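Local coordinates for protein probable glutaminase ybaS (PDB 1U60) that hydrolyses L-glutamine to L-glutamate and ammonium, at residues Cys71-Ala76 with Pro232-Glu237; Asn99-Leu104 with Asn165-Ala170; Pro31-Val36 with Arg61-Ser66; Asn5-Ala10 with Ile45-Gly50. All coordinates share one frame; numbering follows the deposited sequence. Where two conformers were deposited one is given.

Contact 1. Residues Cys71-Ala76 with Pro232-Glu237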
loop_
_atom_site.group_PDB
_atom_site.type_symbol
_atom_site.label_atom_id
_atom_site.label_comp_id
_atom_site.label_asym_id
_atom_site.label_seq_id
_atom_site.Cartn_x
_atom_site.Cartn_y
_atom_site.Cartn_z
ATOM N N CYS A 71 -3.183 5.052 -16.888
ATOM C CA CYS A 71 -2.825 6.051 -17.899
ATOM C C CYS A 71 -3.588 7.370 -17.705
ATOM O O CYS A 71 -3.045 8.447 -17.858
ATOM C CB CYS A 71 -3.087 5.545 -19.310
ATOM S SG CYS A 71 -2.333 3.926 -19.701
ATOM N N THR A 72 -4.871 7.283 -17.371
ATOM C CA THR A 72 -5.633 8.508 -17.213
ATOM C C THR A 72 -5.217 9.217 -15.935
ATOM O O THR A 72 -5.217 10.490 -15.859
ATOM C CB THR A 72 -7.133 8.144 -17.265
ATOM O OG1 THR A 72 -7.459 7.823 -18.646
ATOM C CG2 THR A 72 -8.027 9.320 -16.825
ATOM N N LEU A 73 -4.887 8.436 -14.900
ATOM C CA LEU A 73 -4.337 9.017 -13.691
ATOM C C LEU A 73 -3.076 9.811 -14.044
ATOM O O LEU A 73 -2.832 10.909 -13.525
ATOM C CB LEU A 73 -4.020 7.925 -12.667
ATOM C CG LEU A 73 -3.250 8.341 -11.429
ATOM C CD1 LEU A 73 -4.014 9.523 -10.747
ATOM C CD2 LEU A 73 -2.995 7.200 -10.459
ATOM N N ALA A 74 -2.206 9.198 -14.842
ATOM C CA ALA A 74 -0.943 9.861 -15.202
ATOM C C ALA A 74 -1.246 11.207 -15.883
ATOM O O ALA A 74 -0.669 12.248 -15.544
ATOM C CB ALA A 74 -0.138 8.989 -16.051
ATOM N N LEU A 75 -2.226 11.212 -16.793
ATOM C CA LEU A 75 -2.614 12.455 -17.452
ATOM C C LEU A 75 -3.200 13.482 -16.487
ATOM O O LEU A 75 -2.905 14.679 -16.572
ATOM C CB LEU A 75 -3.573 12.153 -18.616
ATOM C CG LEU A 75 -3.938 13.347 -19.460
ATOM C CD1 LEU A 75 -2.708 14.089 -19.985
ATOM C CD2 LEU A 75 -4.821 12.871 -20.565
ATOM N N ALA A 76 -4.029 13.028 -15.547
ATOM C CA ALA A 76 -4.650 13.965 -14.604
ATOM C C ALA A 76 -3.569 14.623 -13.776
ATOM O O ALA A 76 -3.625 15.823 -13.480
ATOM C CB ALA A 76 -5.600 13.268 -13.704
ATOM N N PRO A 232 6.005 8.814 -8.633
ATOM C CA PRO A 232 5.776 8.136 -7.340
ATOM C C PRO A 232 4.311 8.161 -6.883
ATOM O O PRO A 232 3.888 7.252 -6.171
ATOM C CB PRO A 232 6.701 8.891 -6.373
ATOM C CG PRO A 232 7.761 9.354 -7.240
ATOM C CD PRO A 232 7.065 9.840 -8.521
ATOM N N TYR A 233 3.534 9.180 -7.282
ATOM C CA TYR A 233 2.122 9.252 -6.905
ATOM C C TYR A 233 1.353 8.147 -7.612
ATOM O O TYR A 233 0.447 7.540 -7.062
ATOM C CB TYR A 233 1.537 10.592 -7.319
ATOM C CG TYR A 233 2.172 11.773 -6.601
ATOM C CD1 TYR A 233 1.934 12.001 -5.238
ATOM C CD2 TYR A 233 2.996 12.662 -7.290
ATOM C CE1 TYR A 233 2.513 13.062 -4.599
ATOM C CE2 TYR A 233 3.558 13.733 -6.659
ATOM C CZ TYR A 233 3.335 13.922 -5.309
ATOM O OH TYR A 233 3.884 15.005 -4.689
ATOM N N ILE A 234 1.709 7.940 -8.870
ATOM C CA ILE A 234 1.049 6.870 -9.680
ATOM C C ILE A 234 1.320 5.498 -9.066
ATOM O O ILE A 234 0.417 4.673 -8.883
ATOM C CB ILE A 234 1.516 6.861 -11.094
ATOM C CG1 ILE A 234 1.168 8.165 -11.773
ATOM C CG2 ILE A 234 0.928 5.675 -11.839
ATOM C CD1 ILE A 234 1.935 8.357 -13.050
ATOM N N LEU A 235 2.565 5.252 -8.748
ATOM C CA LEU A 235 2.967 3.986 -8.140
ATOM C C LEU A 235 2.393 3.757 -6.747
ATOM O O LEU A 235 2.050 2.621 -6.410
ATOM C CB LEU A 235 4.504 3.899 -8.104
ATOM C CG LEU A 235 5.225 3.930 -9.475
ATOM C CD1 LEU A 235 6.679 3.701 -9.336
ATOM C CD2 LEU A 235 4.624 2.913 -10.486
ATOM N N ALA A 236 2.260 4.823 -5.955
ATOM C CA ALA A 236 1.644 4.718 -4.646
ATOM C C ALA A 236 0.193 4.285 -4.796
ATOM O O ALA A 236 -0.270 3.364 -4.092
ATOM C CB ALA A 236 1.705 6.028 -3.901
ATOM N N GLU A 237 -0.518 4.909 -5.724
ATOM C CA GLU A 237 -1.915 4.548 -5.952
ATOM C C GLU A 237 -2.028 3.077 -6.371
ATOM O O GLU A 237 -2.934 2.361 -5.874
ATOM C CB GLU A 237 -2.553 5.455 -7.010
ATOM C CG GLU A 237 -2.692 6.966 -6.628
ATOM C CD GLU A 237 -3.849 7.373 -5.767
ATOM O OE1 GLU A 237 -4.458 6.518 -5.050
ATOM O OE2 GLU A 237 -4.158 8.631 -5.784
#
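L73 and A74 of helix 68-80 meet I234 and E237 of helix 231-241 in two small apolar patches. The tighter one pairs A74 CB with I234 CD1 at 3.7 Å. I234 gets there through its extended CG1 arm (chi2 164°), which carries CD1 forward although the side chain starts out beside the other helix. In the second patch L73 crosses the E237 side chain at about a right angle, so that its CD2 lies 3.9 Å from E237 CG and is about equally close to CB; the bend at chi2 turns the methylenes of E237, not its carboxylate, to the leucine. Between the patches the spacing is wider, L73 CD2 lying 4.1 Å from I234 CA and 4.4 Å from its CG2, and the short axes pass 10.1 Å apart at 143°. Both helices belong to the helical part of a fold related to the beta-lactamases, and helix 68-80 follows directly on the segment holding S66. V85 and P114 also press on L73. The side at P232 and Y233 is partly exposed and covered by the second subunit: the Y233 ring leads away from 71-76, packs on L77 farther along helix 68-80 and meets the ring of Y252 of that subunit.

Contact 2. Residues Asn99-Leu104 with Asn165-Ala170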
loop_
_atom_site.group_PDB
_atom_site.type_symbol
_atom_site.label_atom_id
_atom_site.label_comp_id
_atom_site.label_asym_id
_atom_site.label_seq_id
_atom_site.Cartn_x
_atom_site.Cartn_y
_atom_site.Cartn_z
ATOM N N ASN A 99 -16.368 -2.109 -8.064
ATOM C CA ASN A 99 -17.584 -1.395 -8.409
ATOM C C ASN A 99 -18.476 -1.053 -7.209
ATOM O O ASN A 99 -19.667 -0.798 -7.351
ATOM C CB ASN A 99 -18.365 -2.259 -9.403
ATOM C CG ASN A 99 -18.816 -3.590 -8.782
ATOM O OD1 ASN A 99 -18.404 -3.956 -7.670
ATOM N ND2 ASN A 99 -19.709 -4.307 -9.501
ATOM N N SER A 100 -17.883 -1.036 -6.018
ATOM C CA SER A 100 -18.652 -0.909 -4.793
ATOM C C SER A 100 -19.275 0.445 -4.585
ATOM O O SER A 100 -18.562 1.455 -4.422
ATOM C CB SER A 100 -17.775 -1.204 -3.580
ATOM O OG SER A 100 -18.590 -0.989 -2.423
ATOM N N VAL A 101 -20.611 0.510 -4.570
ATOM C CA VAL A 101 -21.299 1.742 -4.173
ATOM C C VAL A 101 -21.396 1.932 -2.645
ATOM O O VAL A 101 -21.600 3.047 -2.193
ATOM C CB VAL A 101 -22.708 1.939 -4.891
ATOM C CG1 VAL A 101 -22.533 1.908 -6.443
ATOM C CG2 VAL A 101 -23.758 0.956 -4.446
ATOM N N ILE A 102 -21.277 0.855 -1.867
ATOM C CA ILE A 102 -21.191 0.965 -0.408
ATOM C C ILE A 102 -19.976 1.845 -0.073
ATOM O O ILE A 102 -20.074 2.801 0.711
ATOM C CB ILE A 102 -21.068 -0.412 0.249
ATOM C CG1 ILE A 102 -22.361 -1.241 0.063
ATOM C CG2 ILE A 102 -20.774 -0.259 1.753
ATOM C CD1 ILE A 102 -22.268 -2.659 0.674
ATOM N N ALA A 103 -18.852 1.579 -0.756
ATOM C CA ALA A 103 -17.660 2.397 -0.592
ATOM C C ALA A 103 -17.948 3.886 -0.729
ATOM O O ALA A 103 -17.497 4.708 0.086
ATOM C CB ALA A 103 -16.574 1.988 -1.627
ATOM N N LEU A 104 -18.662 4.266 -1.774
ATOM C CA LEU A 104 -18.975 5.639 -1.972
ATOM C C LEU A 104 -19.806 6.183 -0.838
ATOM O O LEU A 104 -19.496 7.227 -0.302
ATOM C CB LEU A 104 -19.753 5.847 -3.279
ATOM C CG LEU A 104 -18.960 5.725 -4.569
ATOM C CD1 LEU A 104 -19.857 5.747 -5.791
ATOM C CD2 LEU A 104 -17.962 6.860 -4.706
ATOM N N ASN A 165 -22.854 -1.055 -19.917
ATOM C CA ASN A 165 -22.172 -0.395 -18.780
ATOM C C ASN A 165 -23.116 0.353 -17.840
ATOM O O ASN A 165 -22.777 1.421 -17.314
ATOM C CB ASN A 165 -21.094 0.564 -19.296
ATOM C CG ASN A 165 -21.647 1.728 -20.150
ATOM O OD1 ASN A 165 -20.874 2.654 -20.588
ATOM N ND2 ASN A 165 -22.956 1.737 -20.365
ATOM N N PHE A 166 -24.299 -0.212 -17.641
ATOM C CA PHE A 166 -25.331 0.416 -16.806
ATOM C C PHE A 166 -24.894 0.717 -15.389
ATOM O O PHE A 166 -25.244 1.780 -14.815
ATOM C CB PHE A 166 -26.590 -0.469 -16.797
ATOM C CG PHE A 166 -27.017 -0.902 -18.191
ATOM C CD1 PHE A 166 -27.362 0.045 -19.132
ATOM C CD2 PHE A 166 -27.007 -2.260 -18.543
ATOM C CE1 PHE A 166 -27.697 -0.319 -20.447
ATOM C CE2 PHE A 166 -27.339 -2.642 -19.838
ATOM C CZ PHE A 166 -27.677 -1.665 -20.801
ATOM N N HIS A 167 -24.129 -0.172 -14.777
ATOM C CA HIS A 167 -23.720 0.082 -13.430
ATOM C C HIS A 167 -22.703 1.254 -13.363
ATOM O O HIS A 167 -22.754 2.065 -12.414
ATOM C CB HIS A 167 -23.201 -1.210 -12.815
ATOM C CG HIS A 167 -22.967 -1.126 -11.357
ATOM N ND1 HIS A 167 -23.864 -1.582 -10.417
ATOM C CD2 HIS A 167 -21.907 -0.648 -10.673
ATOM C CE1 HIS A 167 -23.370 -1.373 -9.209
ATOM N NE2 HIS A 167 -22.188 -0.785 -9.336
ATOM N N ASN A 168 -21.829 1.408 -14.365
ATOM C CA ASN A 168 -20.952 2.580 -14.415
ATOM C C ASN A 168 -21.722 3.889 -14.675
ATOM O O ASN A 168 -21.311 4.953 -14.188
ATOM C CB ASN A 168 -19.866 2.424 -15.468
ATOM C CG ASN A 168 -18.712 1.561 -15.032
ATOM O OD1 ASN A 168 -17.919 1.120 -15.900
ATOM N ND2 ASN A 168 -18.622 1.230 -13.763
ATOM N N ARG A 169 -22.821 3.822 -15.410
ATOM C CA ARG A 169 -23.719 4.992 -15.592
ATOM C C ARG A 169 -24.254 5.435 -14.261
ATOM O O ARG A 169 -24.293 6.658 -13.959
ATOM C CB ARG A 169 -24.887 4.717 -16.531
ATOM C CG ARG A 169 -24.527 4.285 -17.954
ATOM C CD ARG A 169 -25.704 3.967 -18.826
ATOM N NE ARG A 169 -25.264 3.246 -20.024
ATOM C CZ ARG A 169 -26.033 3.035 -21.094
ATOM N NH1 ARG A 169 -27.278 3.529 -21.172
ATOM N NH2 ARG A 169 -25.558 2.344 -22.107
ATOM N N ALA A 170 -24.653 4.459 -13.439
ATOM C CA ALA A 170 -25.089 4.750 -12.081
ATOM C C ALA A 170 -24.011 5.438 -11.246
ATOM O O ALA A 170 -24.280 6.439 -10.588
ATOM C CB ALA A 170 -25.527 3.529 -11.384
#
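H167 reaches from the first turn of helix 166-178 to the loop residue N99 and to V101, near the start of helix 101-106, so the contact joins the N-terminal ends of two helices at the protein surface. The imidazole presents its NE2 edge to the main chain of N99: NE2 donates to N99 O at 3.2 Å with an N-H...O angle of 148°. The bond is somewhat bent; the donor lies in the plane of the N99 carbonyl, whereas the oxygen sits 19° out of the ring plane. With CG anti to the backbone N (chi1 -170°), H167 swings out from its helix far enough to make this bond. The side chain of N99 extends over one face of the same ring, its ND2 above the plane near the rim, and its CB lies 4.1 Å from H167 CD2. V101 approaches obliquely, placing CG1 4.0 Å from H167 NE2, and also packs on I171 and L174 farther along helix 166-178. One turn beyond V101, L104 too rests on L174. H167 is exposed and touches a crystal neighbour, which may influence its pose. N168, the next residue, is predicted to bind substrate and leans on N117 and Y192, both predicted substrate contacts as well, so the surface contact borders the probable glutamine pocket. Between N99 and V101, S100 caps its helix: S100 OG accepts from A103 N at 3.1 Å in a nearly straight bond.

Contact 3. Residues Pro31-Val36 with Arg61-Ser66; sequences PFLANV and RFALES
L33 sends its two methyl groups to different partners: CD2 rests against A63 CB at 4.2 Å, while CD1 lies 3.8 Å from E65 OE2. The leucine and the glutamate come from opposite directions, and their meeting is a plain contact of a methyl with a carboxylate oxygen. L33 leaves its helix beside the other segment; chi1 of -67° sets the branch, and chi2 of 173° extends CD1 to E65. E65, bent at chi2, curls its carboxylate into a buried place, where OE2 also lies close to OE2 of E161, a predicted substrate-binding residue. The next residue, S66, is itself a predicted substrate contact, and its OG is hydrogen-bonded to Y244 OH, so the contact borders the probable glutamine pocket of this beta-lactamase-like fold, on the segment leading to S66. The backbone of 61-66 is extended through F62 and A63, and the CB of A63 points toward the helix, which is what offers its methyl to L33. Through L33, helix 31-34 packs against strand 62-63, an outermost strand of its small sheet, which pairs with strand 198-200, while F32 leans on helix 155-162 and F62 stacks on F279.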
loop_
_atom_site.group_PDB
_atom_site.type_symbol
_atom_site.label_atom_id
_atom_site.label_comp_id
_atom_site.label_asym_id
_atom_site.label_seq_id
_atom_site.Cartn_x
_atom_site.Cartn_y
_atom_site.Cartn_z
ATOM N N PRO A 31 -19.228 -10.711 -25.199
ATOM C CA PRO A 31 -18.705 -11.843 -25.977
ATOM C C PRO A 31 -17.231 -11.766 -26.353
ATOM O O PRO A 31 -16.566 -12.804 -26.353
ATOM C CB PRO A 31 -19.592 -11.832 -27.236
ATOM C CG PRO A 31 -20.860 -11.262 -26.768
ATOM C CD PRO A 31 -20.472 -10.175 -25.793
ATOM N N PHE A 32 -16.725 -10.584 -26.685
ATOM C CA PHE A 32 -15.350 -10.451 -27.079
ATOM C C PHE A 32 -14.450 -11.077 -26.003
ATOM O O PHE A 32 -13.547 -11.849 -26.337
ATOM C CB PHE A 32 -14.963 -8.977 -27.282
ATOM C CG PHE A 32 -13.582 -8.784 -27.838
ATOM C CD1 PHE A 32 -13.366 -8.733 -29.193
ATOM C CD2 PHE A 32 -12.489 -8.665 -26.988
ATOM C CE1 PHE A 32 -12.082 -8.525 -29.713
ATOM C CE2 PHE A 32 -11.222 -8.507 -27.488
ATOM C CZ PHE A 32 -11.009 -8.432 -28.863
ATOM N N LEU A 33 -14.644 -10.697 -24.740
ATOM C CA LEU A 33 -13.815 -11.231 -23.651
ATOM C C LEU A 33 -14.047 -12.733 -23.458
ATOM O O LEU A 33 -13.118 -13.488 -23.179
ATOM C CB LEU A 33 -14.064 -10.433 -22.372
ATOM C CG LEU A 33 -13.601 -8.987 -22.423
ATOM C CD1 LEU A 33 -14.062 -8.246 -21.170
ATOM C CD2 LEU A 33 -12.058 -8.911 -22.550
ATOM N N ALA A 34 -15.312 -13.165 -23.540
ATOM C CA ALA A 34 -15.647 -14.564 -23.355
ATOM C C ALA A 34 -14.946 -15.487 -24.374
ATOM O O ALA A 34 -14.572 -16.616 -24.054
ATOM C CB ALA A 34 -17.174 -14.751 -23.479
ATOM N N ASN A 35 -14.708 -14.943 -25.560
ATOM C CA ASN A 35 -14.257 -15.671 -26.757
ATOM C C ASN A 35 -12.740 -15.636 -26.937
ATOM O O ASN A 35 -12.192 -16.296 -27.806
ATOM C CB ASN A 35 -14.929 -15.070 -28.000
ATOM C CG ASN A 35 -16.424 -15.385 -28.084
ATOM O OD1 ASN A 35 -16.923 -16.291 -27.411
ATOM N ND2 ASN A 35 -17.156 -14.608 -28.915
ATOM N N VAL A 36 -12.021 -14.866 -26.117
ATOM C CA VAL A 36 -10.554 -14.856 -26.240
ATOM C C VAL A 36 -10.055 -16.252 -25.891
ATOM O O VAL A 36 -10.390 -16.745 -24.827
ATOM C CB VAL A 36 -9.862 -13.806 -25.303
ATOM C CG1 VAL A 36 -8.332 -13.837 -25.488
ATOM C CG2 VAL A 36 -10.363 -12.425 -25.587
ATOM N N ARG A 61 -2.779 -8.992 -28.903
ATOM C CA ARG A 61 -3.340 -7.752 -28.341
ATOM C C ARG A 61 -4.692 -8.045 -27.678
ATOM O O ARG A 61 -5.625 -8.560 -28.320
ATOM C CB ARG A 61 -3.479 -6.694 -29.394
ATOM C CG ARG A 61 -2.161 -6.188 -30.001
ATOM C CD ARG A 61 -2.323 -5.552 -31.515
ATOM N NE ARG A 61 -0.969 -5.262 -32.110
ATOM C CZ ARG A 61 -0.196 -4.379 -31.479
ATOM N NH1 ARG A 61 -0.735 -3.811 -30.437
ATOM N NH2 ARG A 61 1.040 -4.036 -31.848
ATOM N N PHE A 62 -4.762 -7.733 -26.370
ATOM C CA PHE A 62 -5.913 -8.025 -25.508
ATOM C C PHE A 62 -6.449 -6.670 -25.011
ATOM O O PHE A 62 -5.777 -5.637 -25.123
ATOM C CB PHE A 62 -5.536 -8.924 -24.293
ATOM C CG PHE A 62 -4.361 -8.400 -23.459
ATOM C CD1 PHE A 62 -3.044 -8.752 -23.786
ATOM C CD2 PHE A 62 -4.571 -7.575 -22.380
ATOM C CE1 PHE A 62 -1.981 -8.277 -23.077
ATOM C CE2 PHE A 62 -3.524 -7.122 -21.638
ATOM C CZ PHE A 62 -2.216 -7.443 -21.979
ATOM N N ALA A 63 -7.662 -6.674 -24.460
ATOM C CA ALA A 63 -8.312 -5.412 -24.017
ATOM C C ALA A 63 -7.649 -4.884 -22.769
ATOM O O ALA A 63 -7.406 -5.629 -21.836
ATOM C CB ALA A 63 -9.828 -5.633 -23.800
ATOM N N LEU A 64 -7.286 -3.619 -22.797
ATOM C CA LEU A 64 -6.615 -2.913 -21.718
ATOM C C LEU A 64 -7.466 -2.911 -20.449
ATOM O O LEU A 64 -6.970 -3.127 -19.382
ATOM C CB LEU A 64 -6.339 -1.496 -22.184
ATOM C CG LEU A 64 -5.523 -0.576 -21.258
ATOM C CD1 LEU A 64 -4.122 -1.094 -21.023
ATOM C CD2 LEU A 64 -5.437 0.786 -21.876
ATOM N N GLU A 65 -8.749 -2.625 -20.624
ATOM C CA GLU A 65 -9.743 -2.516 -19.598
ATOM C C GLU A 65 -9.248 -1.644 -18.441
ATOM O O GLU A 65 -8.707 -0.580 -18.697
ATOM C CB GLU A 65 -10.194 -3.928 -19.202
ATOM C CG GLU A 65 -10.910 -4.643 -20.365
ATOM C CD GLU A 65 -12.319 -4.113 -20.597
ATOM O OE1 GLU A 65 -12.802 -3.250 -19.801
ATOM O OE2 GLU A 65 -12.959 -4.586 -21.544
ATOM N N SER A 66 -9.326 -2.107 -17.182
ATOM C CA SER A 66 -9.093 -1.164 -16.086
ATOM C C SER A 66 -7.607 -0.814 -15.951
ATOM O O SER A 66 -7.230 0.086 -15.194
ATOM C CB SER A 66 -9.693 -1.639 -14.761
ATOM O OG SER A 66 -8.994 -2.741 -14.394
#

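Contact 4. Residues Asn5-Ala10 with Ile45-Gly50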
loop_
_atom_site.group_PDB
_atom_site.type_symbol
_atom_site.label_atom_id
_atom_site.label_comp_id
_atom_site.label_asym_id
_atom_site.label_seq_id
_atom_site.Cartn_x
_atom_site.Cartn_y
_atom_site.Cartn_z
ATOM N N ASN A 5 21.123 -12.408 -20.458
ATOM C CA ASN A 5 20.880 -13.821 -20.292
ATOM C C ASN A 5 19.986 -14.106 -19.086
ATOM O O ASN A 5 19.055 -14.900 -19.194
ATOM C CB ASN A 5 22.216 -14.601 -20.207
ATOM C CG ASN A 5 22.942 -14.639 -21.552
ATOM O OD1 ASN A 5 22.367 -15.026 -22.557
ATOM N ND2 ASN A 5 24.208 -14.249 -21.565
ATOM N N LYS A 6 20.235 -13.449 -17.962
ATOM C CA LYS A 6 19.409 -13.692 -16.763
ATOM C C LYS A 6 17.976 -13.195 -16.972
ATOM O O LYS A 6 17.030 -13.827 -16.525
ATOM C CB LYS A 6 20.018 -13.084 -15.496
ATOM C CG LYS A 6 21.219 -13.852 -14.987
ATOM C CD LYS A 6 21.893 -13.179 -13.827
ATOM C CE LYS A 6 22.994 -14.101 -13.220
ATOM N NZ LYS A 6 24.097 -13.280 -12.601
ATOM N N LEU A 7 17.808 -12.084 -17.685
ATOM C CA LEU A 7 16.464 -11.542 -17.915
ATOM C C LEU A 7 15.653 -12.431 -18.858
ATOM O O LEU A 7 14.492 -12.744 -18.594
ATOM C CB LEU A 7 16.552 -10.116 -18.471
ATOM C CG LEU A 7 16.560 -8.954 -17.464
ATOM C CD1 LEU A 7 17.440 -9.094 -16.304
ATOM C CD2 LEU A 7 16.881 -7.682 -18.229
ATOM N N GLN A 8 16.277 -12.894 -19.949
ATOM C CA GLN A 8 15.587 -13.782 -20.842
ATOM C C GLN A 8 15.290 -15.106 -20.113
ATOM O O GLN A 8 14.226 -15.658 -20.273
ATOM C CB GLN A 8 16.384 -14.039 -22.117
ATOM C CG GLN A 8 15.610 -14.936 -23.079
ATOM C CD GLN A 8 14.431 -14.218 -23.728
ATOM O OE1 GLN A 8 13.300 -14.704 -23.725
ATOM N NE2 GLN A 8 14.696 -13.071 -24.284
ATOM N N GLN A 9 16.225 -15.585 -19.291
ATOM C CA GLN A 9 15.989 -16.804 -18.507
ATOM C C GLN A 9 14.834 -16.664 -17.553
ATOM O O GLN A 9 14.079 -17.594 -17.353
ATOM C CB GLN A 9 17.217 -17.208 -17.672
ATOM C CG GLN A 9 18.339 -17.859 -18.453
ATOM C CD GLN A 9 19.527 -18.193 -17.563
ATOM O OE1 GLN A 9 19.348 -18.456 -16.347
ATOM N NE2 GLN A 9 20.738 -18.202 -18.150
ATOM N N ALA A 10 14.716 -15.498 -16.932
ATOM C CA ALA A 10 13.633 -15.240 -16.007
ATOM C C ALA A 10 12.282 -15.283 -16.672
ATOM O O ALA A 10 11.406 -15.941 -16.155
ATOM C CB ALA A 10 13.845 -13.925 -15.264
ATOM N N ILE A 45 9.540 -8.461 -20.054
ATOM C CA ILE A 45 10.250 -7.387 -19.406
ATOM C C ILE A 45 10.613 -6.335 -20.466
ATOM O O ILE A 45 11.048 -6.648 -21.571
ATOM C CB ILE A 45 11.572 -7.906 -18.829
ATOM C CG1 ILE A 45 11.354 -8.863 -17.665
ATOM C CG2 ILE A 45 12.496 -6.765 -18.450
ATOM C CD1 ILE A 45 12.590 -9.668 -17.250
ATOM N N VAL A 46 10.407 -5.067 -20.103
ATOM C CA VAL A 46 10.979 -3.963 -20.818
ATOM C C VAL A 46 11.808 -3.160 -19.817
ATOM O O VAL A 46 11.287 -2.673 -18.823
ATOM C CB VAL A 46 9.928 -3.093 -21.485
ATOM C CG1 VAL A 46 10.655 -1.866 -22.153
ATOM C CG2 VAL A 46 9.159 -3.919 -22.538
ATOM N N THR A 47 13.111 -3.035 -20.068
ATOM C CA THR A 47 13.998 -2.374 -19.100
ATOM C C THR A 47 14.018 -0.879 -19.331
ATOM O O THR A 47 13.635 -0.417 -20.389
ATOM C CB THR A 47 15.463 -2.897 -19.183
ATOM O OG1 THR A 47 16.116 -2.442 -20.387
ATOM C CG2 THR A 47 15.479 -4.436 -19.263
ATOM N N CYS A 48 14.502 -0.152 -18.329
ATOM C CA CYS A 48 14.665 1.294 -18.423
ATOM C C CYS A 48 15.655 1.710 -19.473
ATOM O O CYS A 48 15.665 2.874 -19.903
ATOM C CB CYS A 48 15.062 1.856 -17.061
ATOM S SG CYS A 48 13.608 1.804 -16.027
ATOM N N ASP A 49 16.473 0.778 -19.927
ATOM C CA ASP A 49 17.371 1.039 -21.058
ATOM C C ASP A 49 16.838 0.636 -22.419
ATOM O O ASP A 49 17.560 0.736 -23.398
ATOM C CB ASP A 49 18.756 0.409 -20.815
ATOM C CG ASP A 49 19.499 1.101 -19.696
ATOM O OD1 ASP A 49 19.491 2.360 -19.695
ATOM O OD2 ASP A 49 20.073 0.494 -18.755
ATOM N N GLY A 50 15.585 0.192 -22.488
ATOM C CA GLY A 50 14.934 -0.099 -23.736
ATOM C C GLY A 50 15.171 -1.490 -24.336
ATOM O O GLY A 50 14.941 -1.717 -25.528
#
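I45 and T47, on strand 42-47, receive L7 from helix 4-18, which packs on a five-stranded antiparallel sheet of the kind found in the beta-lactamase clan. Helix 290-303 shares this face: its L303 touches both L7 and I45. I45 comes first along the strand. Its CD1 sits 4.0 Å from L7 CG and 3.9 Å from L7 O, so the methyl reaches both the side chain and the backbone of the helix. The two side chains cross at about a right angle, and an extended chi2 of 166° takes CD1 out to the leucine. V46 turns to the other face of the sheet, where A206, T207 and A210 of helix 202-213 receive it. T47 faces the N-terminal helix again, its CG2 3.7 Å from L7 CD2. This is a methyl-to-methyl contact between side chains that approach each other at a slant, and it leaves L7 touching the strand at two residues on the same face. The hydroxyl of T47 is used differently: OG1 accepts from N51 N, and weakly from D49 N at 3.3 Å, so one side chain packs against the helix through its methyl and braces the following turn through its oxygen. C48 and D49 form the middle of that type I turn, which joins strands 42-47 and 52-56 into a hairpin. G50 ends it with a positive phi of 85°, and G50 N closes the turn on T47 O at 2.9 Å.

How the contacts relate
From the N terminus, helix 4-18 opens contact 4, which closes when strand 42-47 enters the five-stranded sheet. Before that closure, helix 31-34 has opened contact 3, which closes at 61-66, so these two loops cross. The chain then runs from strand 62-63 into helix 68-80, opening contact 1, which closes 156 residues on at helix 231-241. Contact 2 is nested inside that long, mainly helical loop. Contact 4 ties the N-terminal helix to the sheet, contact 3 packs helix 31-34 on the segment leading to S66, contact 1 joins two helices, and contact 2 the start of helix 166-178 to the loop and first turn at 99-104. Contacts 2 and 4 lie on opposite sides of the chain's centre, about 39 Å apart between centres.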